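Local coordinates for protein inorganic pyrophosphatase (Helicobacter pylori, PDB 2BQX) that hydrolyses inorganic pyrophosphate to two phosphate ions with magnesium as cofactor, working as a homohexamer, at residues Ala86-Gly90 with His116-Ile122; Ile133-Glu138 with Val149-Phe154; Ile19-Lys23 with Ser74-Ala80. The contacts are given in a common frame with arbitrary orientation. Residue numbers count along the deposited sequence, not the author numbering.

How the interactions relate
The three contacts follow one another along the chain in the order interaction 3, interaction 1, interaction 2, and all reach the same curled sheet. Strand 83-96, part of interaction 1, pairs with the strands used by the other two, 14-21 and 149-156. Interactions 1 and 2, centres about 19 Å apart, touch where Ile122 CD1 meets Phe154 CD2 at 3.7 Å. Interactions 1 and 3, centres about 17 Å apart, touch at His116 CE1 and Asp75 OD1, 3.3 Å. Interactions 2 and 3 do not meet, their nearest atoms being about 7 Å apart, yet both approach Tyr54, a predicted substrate-binding residue, through Phe137 and Glu20. Interaction 1 lies away from the predicted site.

Interaction 1. Residues Ala86-Gly90 with His116-Ile122; sequences ARLVG and HSYVKDI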
# COMPACT_ATOMS: atom_id res chain seq x y z
N ALA A 86 -21.43 5.85 -14.20
CA ALA A 86 -22.09 4.92 -13.29
C ALA A 86 -23.57 4.72 -13.57
O ALA A 86 -24.15 5.35 -14.46
CB ALA A 86 -21.90 5.42 -11.86
N ARG A 87 -24.18 3.82 -12.81
CA ARG A 87 -25.61 3.55 -12.94
C ARG A 87 -26.20 3.50 -11.54
O ARG A 87 -25.59 2.96 -10.62
CB ARG A 87 -25.85 2.23 -13.67
CG ARG A 87 -25.29 1.00 -12.97
CD ARG A 87 -25.34 -0.20 -13.91
NE ARG A 87 -24.79 -1.40 -13.30
CZ ARG A 87 -25.42 -2.13 -12.38
NH1 ARG A 87 -24.83 -3.21 -11.88
NH2 ARG A 87 -26.64 -1.80 -11.98
N LEU A 88 -27.38 4.09 -11.38
CA LEU A 88 -28.05 4.12 -10.08
C LEU A 88 -28.69 2.81 -9.66
O LEU A 88 -29.20 2.06 -10.50
CB LEU A 88 -29.15 5.19 -10.09
CG LEU A 88 -28.89 6.62 -9.60
CD1 LEU A 88 -27.54 7.11 -10.06
CD2 LEU A 88 -30.02 7.51 -10.12
N VAL A 89 -28.65 2.53 -8.36
CA VAL A 89 -29.29 1.34 -7.82
C VAL A 89 -30.05 1.71 -6.54
O VAL A 89 -30.79 0.89 -6.00
CB VAL A 89 -28.28 0.19 -7.51
CG1 VAL A 89 -27.66 -0.30 -8.81
CG2 VAL A 89 -27.21 0.65 -6.53
N GLY A 90 -29.88 2.95 -6.08
CA GLY A 90 -30.57 3.38 -4.88
C GLY A 90 -30.15 4.74 -4.36
O GLY A 90 -29.42 5.47 -5.02
N HIS A 116 -20.07 -6.25 -10.36
CA HIS A 116 -21.36 -6.30 -9.68
C HIS A 116 -22.54 -6.06 -10.63
O HIS A 116 -23.53 -5.43 -10.26
CB HIS A 116 -21.39 -5.29 -8.53
CG HIS A 116 -20.39 -5.58 -7.46
ND1 HIS A 116 -19.20 -4.91 -7.34
CD2 HIS A 116 -20.40 -6.51 -6.47
CE1 HIS A 116 -18.51 -5.41 -6.33
NE2 HIS A 116 -19.22 -6.38 -5.79
N SER A 117 -22.43 -6.58 -11.84
CA SER A 117 -23.50 -6.42 -12.82
C SER A 117 -24.80 -7.04 -12.33
O SER A 117 -25.88 -6.68 -12.80
CB SER A 117 -23.09 -7.06 -14.15
OG SER A 117 -22.86 -8.45 -13.99
N TYR A 118 -24.71 -7.96 -11.38
CA TYR A 118 -25.89 -8.63 -10.83
C TYR A 118 -26.72 -7.73 -9.93
O TYR A 118 -27.87 -8.03 -9.63
CB TYR A 118 -25.49 -9.89 -10.04
CG TYR A 118 -24.65 -9.62 -8.82
CD1 TYR A 118 -23.26 -9.53 -8.91
CD2 TYR A 118 -25.23 -9.44 -7.57
CE1 TYR A 118 -22.48 -9.26 -7.79
CE2 TYR A 118 -24.46 -9.18 -6.44
CZ TYR A 118 -23.08 -9.09 -6.56
OH TYR A 118 -22.32 -8.82 -5.45
N VAL A 119 -26.12 -6.63 -9.48
CA VAL A 119 -26.83 -5.69 -8.62
C VAL A 119 -27.69 -4.78 -9.49
O VAL A 119 -27.18 -3.91 -10.18
CB VAL A 119 -25.84 -4.83 -7.81
CG1 VAL A 119 -26.62 -3.85 -6.92
CG2 VAL A 119 -24.96 -5.73 -6.95
N LYS A 120 -29.00 -5.00 -9.44
CA LYS A 120 -29.96 -4.23 -10.23
C LYS A 120 -30.70 -3.17 -9.42
O LYS A 120 -31.14 -2.16 -9.97
CB LYS A 120 -31.00 -5.17 -10.85
CG LYS A 120 -30.41 -6.37 -11.56
CD LYS A 120 -29.62 -5.98 -12.79
CE LYS A 120 -29.07 -7.22 -13.48
NZ LYS A 120 -28.28 -6.87 -14.69
N ASP A 121 -30.84 -3.42 -8.13
CA ASP A 121 -31.54 -2.52 -7.22
C ASP A 121 -30.91 -2.60 -5.84
O ASP A 121 -30.16 -3.53 -5.54
CB ASP A 121 -33.03 -2.91 -7.17
CG ASP A 121 -33.93 -1.73 -6.89
OD1 ASP A 121 -35.16 -1.86 -7.09
OD2 ASP A 121 -33.42 -0.67 -6.46
N ILE A 122 -31.23 -1.63 -4.98
CA ILE A 122 -30.67 -1.56 -3.64
C ILE A 122 -30.70 -2.89 -2.88
O ILE A 122 -29.72 -3.26 -2.23
CB ILE A 122 -31.38 -0.47 -2.79
CG1 ILE A 122 -30.55 -0.14 -1.56
CG2 ILE A 122 -32.78 -0.93 -2.39
CD1 ILE A 122 -29.32 0.69 -1.87
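Arg87 lays its long side chain across the turn at His116-Val119, covering the carbonyl end of Val119. Both terminal nitrogens donate to that one oxygen: NH2 of Arg87 lies 2.8 Å and NH1 3.0 Å from Val119 O, at the guanidinium edge. With chi1 to chi3 p, t, t, the arginine has the length to bridge from a strand of the curled barrel sheet to the loop between strand 99-108 and helix 127-139, away from the predicted active site. The acceptor ends a type I turn, His116-Val119, whose Val119 N to His116 O bond measures 3.0 Å; Lys120 NZ, bonded to Ser117 O at 3.1 Å, braces the same loop.

Farther along, Val89 CG1 meets Val119 CG1 at 4.2 Å, two compact branched side chains filling the space between loop and strand. Val89 and Gly90 form a classic beta bulge opposite Ile105. Glycine suits the second position, since a CB there would clash with Ile122 CD1, which lies 4.2 Å from Gly90 CA. Asp121 OD2 accepts from Ile122 N at 2.8 Å and also from Lys157 N, tying the loop to helix 157-171.

Asp110 makes a long, weak ion pair with Arg87, but the hydrogen bonds across this contact go to a main-chain carbonyl. The polar part of the contact therefore depends on the path of the loop backbone rather than on a particular side chain at position 119.

Interaction 2. Residues Ile133-Glu138 with Val149-Phe154; sequences IKHFFE and VKVKGF
This is a helix-on-strand contact, the C-terminal part of helix 127-139 covering strand 149-156 of the curled sheet. The two short axes run nearly antiparallel, at 154°, 7.7 Å apart at closest; the nearest CA pair is Glu138-Val149 at 5.4 Å. Glu138, chi1 t with chi2 off-well near 112°, places OE2 to accept from Val151 N at 2.7 Å, a carboxylate serving a strand amide. A water lies 3.3 Å from Glu138 O and, weakly bonded, 3.4 Å from Val149 N. Val151 CG2 packs at 4.0 Å on Phe137 CB, and Val151 CG1 lies 3.6 Å from Lys134 CG, the lysine using its aliphatic part. A helix laid on a small beta barrel is characteristic of the family I pyrophosphatase fold. The strand has a classic bulge at Lys152-Gly153, facing Asn93, with backbone angles at Gly153 (158/-179) that call for glycine. Beyond it Phe154, chi1 m, offers its ring edge to Ile133, CZ to CG2 4.0 Å. Inward, Phe137 (chi1 m) stacks edge-to-face with Tyr140, a predicted substrate-binding residue.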
# COMPACT_ATOMS: atom_id res chain seq x y z
N ILE A 133 -22.04 1.03 5.29
CA ILE A 133 -22.16 2.37 4.74
C ILE A 133 -22.97 3.27 5.67
O ILE A 133 -22.59 4.42 5.94
CB ILE A 133 -22.83 2.34 3.35
CG1 ILE A 133 -21.87 1.69 2.36
CG2 ILE A 133 -23.23 3.75 2.93
CD1 ILE A 133 -22.43 1.50 0.97
N LYS A 134 -24.08 2.75 6.17
CA LYS A 134 -24.94 3.51 7.07
C LYS A 134 -24.21 3.89 8.35
O LYS A 134 -24.30 5.03 8.82
CB LYS A 134 -26.21 2.70 7.39
CG LYS A 134 -27.07 3.29 8.50
CD LYS A 134 -28.53 2.85 8.38
CE LYS A 134 -28.70 1.35 8.45
NZ LYS A 134 -30.12 0.93 8.21
N HIS A 135 -23.49 2.93 8.91
CA HIS A 135 -22.76 3.15 10.15
C HIS A 135 -21.63 4.17 9.96
O HIS A 135 -21.29 4.91 10.88
CB HIS A 135 -22.22 1.80 10.65
CG HIS A 135 -21.33 1.92 11.85
ND1 HIS A 135 -19.95 1.96 11.75
CD2 HIS A 135 -21.61 2.04 13.17
CE1 HIS A 135 -19.43 2.10 12.96
NE2 HIS A 135 -20.42 2.16 13.83
N PHE A 136 -21.06 4.21 8.76
CA PHE A 136 -19.99 5.16 8.48
C PHE A 136 -20.52 6.59 8.55
O PHE A 136 -19.95 7.45 9.23
CB PHE A 136 -19.40 4.92 7.09
CG PHE A 136 -18.43 5.98 6.67
CD1 PHE A 136 -17.12 5.97 7.14
CD2 PHE A 136 -18.82 7.00 5.81
CE1 PHE A 136 -16.21 6.96 6.77
CE2 PHE A 136 -17.92 8.01 5.44
CZ PHE A 136 -16.62 7.98 5.92
N PHE A 137 -21.61 6.85 7.85
CA PHE A 137 -22.18 8.20 7.85
C PHE A 137 -22.74 8.55 9.22
O PHE A 137 -22.71 9.70 9.64
CB PHE A 137 -23.25 8.31 6.76
CG PHE A 137 -22.67 8.40 5.38
CD1 PHE A 137 -22.04 9.57 4.96
CD2 PHE A 137 -22.71 7.31 4.51
CE1 PHE A 137 -21.45 9.65 3.70
CE2 PHE A 137 -22.12 7.38 3.25
CZ PHE A 137 -21.49 8.56 2.84
N GLU A 138 -23.23 7.54 9.92
CA GLU A 138 -23.79 7.75 11.25
C GLU A 138 -22.73 8.15 12.28
O GLU A 138 -23.05 8.81 13.27
CB GLU A 138 -24.50 6.48 11.72
CG GLU A 138 -25.57 6.72 12.76
CD GLU A 138 -26.96 6.45 12.22
OE1 GLU A 138 -27.29 5.25 12.00
OE2 GLU A 138 -27.72 7.42 12.01
N VAL A 149 -24.76 13.47 12.11
CA VAL A 149 -25.52 12.84 11.04
C VAL A 149 -26.46 11.77 11.59
O VAL A 149 -26.05 10.91 12.36
CB VAL A 149 -24.59 12.15 10.01
CG1 VAL A 149 -25.43 11.54 8.89
CG2 VAL A 149 -23.61 13.16 9.43
N LYS A 150 -27.73 11.86 11.19
CA LYS A 150 -28.73 10.87 11.58
C LYS A 150 -29.19 10.22 10.29
O LYS A 150 -29.91 10.84 9.51
CB LYS A 150 -29.93 11.52 12.28
CG LYS A 150 -29.66 12.06 13.67
CD LYS A 150 -30.96 12.62 14.26
CE LYS A 150 -30.78 13.09 15.70
NZ LYS A 150 -29.89 14.29 15.82
N VAL A 151 -28.77 8.98 10.07
CA VAL A 151 -29.15 8.27 8.86
C VAL A 151 -30.57 7.73 8.94
O VAL A 151 -30.95 7.12 9.94
CB VAL A 151 -28.19 7.09 8.60
CG1 VAL A 151 -28.55 6.40 7.30
CG2 VAL A 151 -26.75 7.58 8.56
N LYS A 152 -31.35 7.94 7.88
CA LYS A 152 -32.73 7.45 7.87
C LYS A 152 -32.78 6.03 7.33
O LYS A 152 -33.30 5.13 7.98
CB LYS A 152 -33.61 8.37 7.02
CG LYS A 152 -33.56 9.83 7.42
CD LYS A 152 -33.93 10.04 8.89
CE LYS A 152 -33.80 11.50 9.27
NZ LYS A 152 -34.04 11.73 10.72
N GLY A 153 -32.23 5.84 6.13
CA GLY A 153 -32.24 4.53 5.52
C GLY A 153 -32.07 4.61 4.01
O GLY A 153 -31.94 5.71 3.47
N PHE A 154 -32.08 3.46 3.35
CA PHE A 154 -31.93 3.42 1.89
C PHE A 154 -33.27 3.28 1.18
O PHE A 154 -34.21 2.70 1.72
CB PHE A 154 -31.07 2.22 1.47
CG PHE A 154 -29.65 2.30 1.92
CD1 PHE A 154 -29.28 1.85 3.19
CD2 PHE A 154 -28.66 2.79 1.08
CE1 PHE A 154 -27.95 1.89 3.60
CE2 PHE A 154 -27.33 2.84 1.48
CZ PHE A 154 -26.98 2.39 2.74
O HOH W 1 -22.82 11.88 14.39

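Interaction 3. Residues Ile19-Lys23 with Ser74-Ala80; sequences IEISK and SDVAFQA
Two side chains of 19-23 donate to main-chain carbonyls of 74-80: Ser22 OG to Phe78 O at 2.7 Å and Lys23 NZ to Ser74 O at 2.8 Å. Lys23 is extended, t at every chi, so its ammonium reaches the far end of the loop; Ser22, chi1 t, needs only its short hydroxyl. Ser74 opens an ST turn, its OG accepting from Val76 N at 3.0 Å. Asp75 has helix-like backbone angles (-84/-18), and Val76 to Ala80 are extended. The segments run antiparallel, with CA-CA distances of 4.7 Å for both Glu20-Ala80 and Lys23-Ala77.

Small residues allow this approach. Ala77 CB lies 3.2 Å from Ser22 OG and 4.0 Å from Lys23 CB, while Ala80 CB comes to 3.8 Å from Glu20 O. Ile19 CG1 packs on Phe78 CB at 4.2 Å. Asn53 bonds to both segments, its OD1 accepting from Lys23 N and Phe78 N and its ND2 donating to Val76 O.

Glu20 and Ile21 form a classic beta bulge opposite Tyr54, and Glu20 OE2 accepts from Leu31 N. The Glu20 side chain, about 5 Å from those of Tyr54 and Asp69, predicted to bind substrate and magnesium, borders the probable active site. At the subunit interface Gln79 NE2 donates to Ala80 O of a neighbouring subunit. The contact lies where strand 14-21 ends, beside strands 53-56 and 27-31, with the loop leading on into strand 83-96.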
# COMPACT_ATOMS: atom_id res chain seq x y z
N ILE A 19 -15.25 11.82 -9.13
CA ILE A 19 -14.76 11.28 -7.86
C ILE A 19 -13.96 12.30 -7.06
O ILE A 19 -13.03 12.91 -7.58
CB ILE A 19 -13.86 10.06 -8.11
CG1 ILE A 19 -14.60 9.02 -8.95
CG2 ILE A 19 -13.42 9.47 -6.78
CD1 ILE A 19 -15.86 8.49 -8.32
N GLU A 20 -14.32 12.47 -5.79
CA GLU A 20 -13.61 13.40 -4.93
C GLU A 20 -12.96 12.67 -3.76
O GLU A 20 -12.05 13.19 -3.12
CB GLU A 20 -14.56 14.45 -4.37
CG GLU A 20 -15.13 15.40 -5.41
CD GLU A 20 -16.12 16.36 -4.82
OE1 GLU A 20 -17.09 15.89 -4.19
OE2 GLU A 20 -15.94 17.59 -4.97
N ILE A 21 -13.44 11.46 -3.48
CA ILE A 21 -12.90 10.66 -2.38
C ILE A 21 -12.72 9.23 -2.88
O ILE A 21 -13.64 8.64 -3.42
CB ILE A 21 -13.86 10.62 -1.18
CG1 ILE A 21 -14.25 12.05 -0.78
CG2 ILE A 21 -13.18 9.90 -0.02
CD1 ILE A 21 -15.26 12.12 0.34
N SER A 22 -11.52 8.69 -2.69
CA SER A 22 -11.22 7.33 -3.13
C SER A 22 -11.57 6.33 -2.04
O SER A 22 -11.35 6.59 -0.86
CB SER A 22 -9.74 7.23 -3.50
OG SER A 22 -9.47 6.04 -4.21
N LYS A 23 -12.13 5.19 -2.44
CA LYS A 23 -12.50 4.15 -1.47
C LYS A 23 -11.31 3.84 -0.56
O LYS A 23 -10.17 3.80 -1.01
CB LYS A 23 -12.93 2.87 -2.21
CG LYS A 23 -13.44 1.78 -1.29
CD LYS A 23 -13.76 0.50 -2.04
CE LYS A 23 -14.37 -0.53 -1.10
NZ LYS A 23 -14.52 -1.86 -1.77
N SER A 74 -17.59 -0.24 -5.47
CA SER A 74 -16.71 -1.00 -6.35
C SER A 74 -15.73 -1.74 -5.47
O SER A 74 -15.58 -1.42 -4.30
CB SER A 74 -15.94 -0.03 -7.26
OG SER A 74 -14.90 -0.71 -7.95
N ASP A 75 -15.07 -2.74 -6.03
CA ASP A 75 -14.07 -3.45 -5.25
C ASP A 75 -12.77 -2.67 -5.32
O ASP A 75 -11.88 -2.88 -4.50
CB ASP A 75 -13.84 -4.86 -5.78
CG ASP A 75 -15.04 -5.76 -5.54
OD1 ASP A 75 -15.76 -5.55 -4.55
OD2 ASP A 75 -15.24 -6.69 -6.35
N VAL A 76 -12.65 -1.77 -6.30
CA VAL A 76 -11.44 -0.98 -6.45
C VAL A 76 -11.64 0.50 -6.10
O VAL A 76 -12.76 0.99 -6.09
CB VAL A 76 -10.85 -1.06 -7.88
CG1 VAL A 76 -10.60 -2.51 -8.25
CG2 VAL A 76 -11.78 -0.39 -8.88
N ALA A 77 -10.54 1.18 -5.81
CA ALA A 77 -10.55 2.60 -5.47
C ALA A 77 -10.16 3.45 -6.69
O ALA A 77 -9.09 3.24 -7.27
CB ALA A 77 -9.56 2.85 -4.32
N PHE A 78 -11.02 4.38 -7.07
CA PHE A 78 -10.76 5.27 -8.19
C PHE A 78 -10.05 6.52 -7.69
O PHE A 78 -10.35 7.02 -6.60
CB PHE A 78 -12.08 5.67 -8.88
CG PHE A 78 -12.87 4.50 -9.41
CD1 PHE A 78 -12.25 3.54 -10.22
CD2 PHE A 78 -14.20 4.33 -9.07
CE1 PHE A 78 -12.96 2.43 -10.69
CE2 PHE A 78 -14.92 3.22 -9.53
CZ PHE A 78 -14.30 2.28 -10.34
N GLN A 79 -9.12 7.03 -8.49
CA GLN A 79 -8.33 8.21 -8.14
C GLN A 79 -9.16 9.48 -8.00
O GLN A 79 -9.99 9.79 -8.86
CB GLN A 79 -7.27 8.43 -9.21
CG GLN A 79 -6.37 9.63 -8.96
CD GLN A 79 -5.10 9.57 -9.79
OE1 GLN A 79 -4.27 8.67 -9.60
NE2 GLN A 79 -4.95 10.50 -10.72
N ALA A 80 -8.95 10.21 -6.90
CA ALA A 80 -9.70 11.45 -6.70
C ALA A 80 -9.41 12.32 -7.91
O ALA A 80 -8.28 12.42 -8.36
CB ALA A 80 -9.25 12.15 -5.42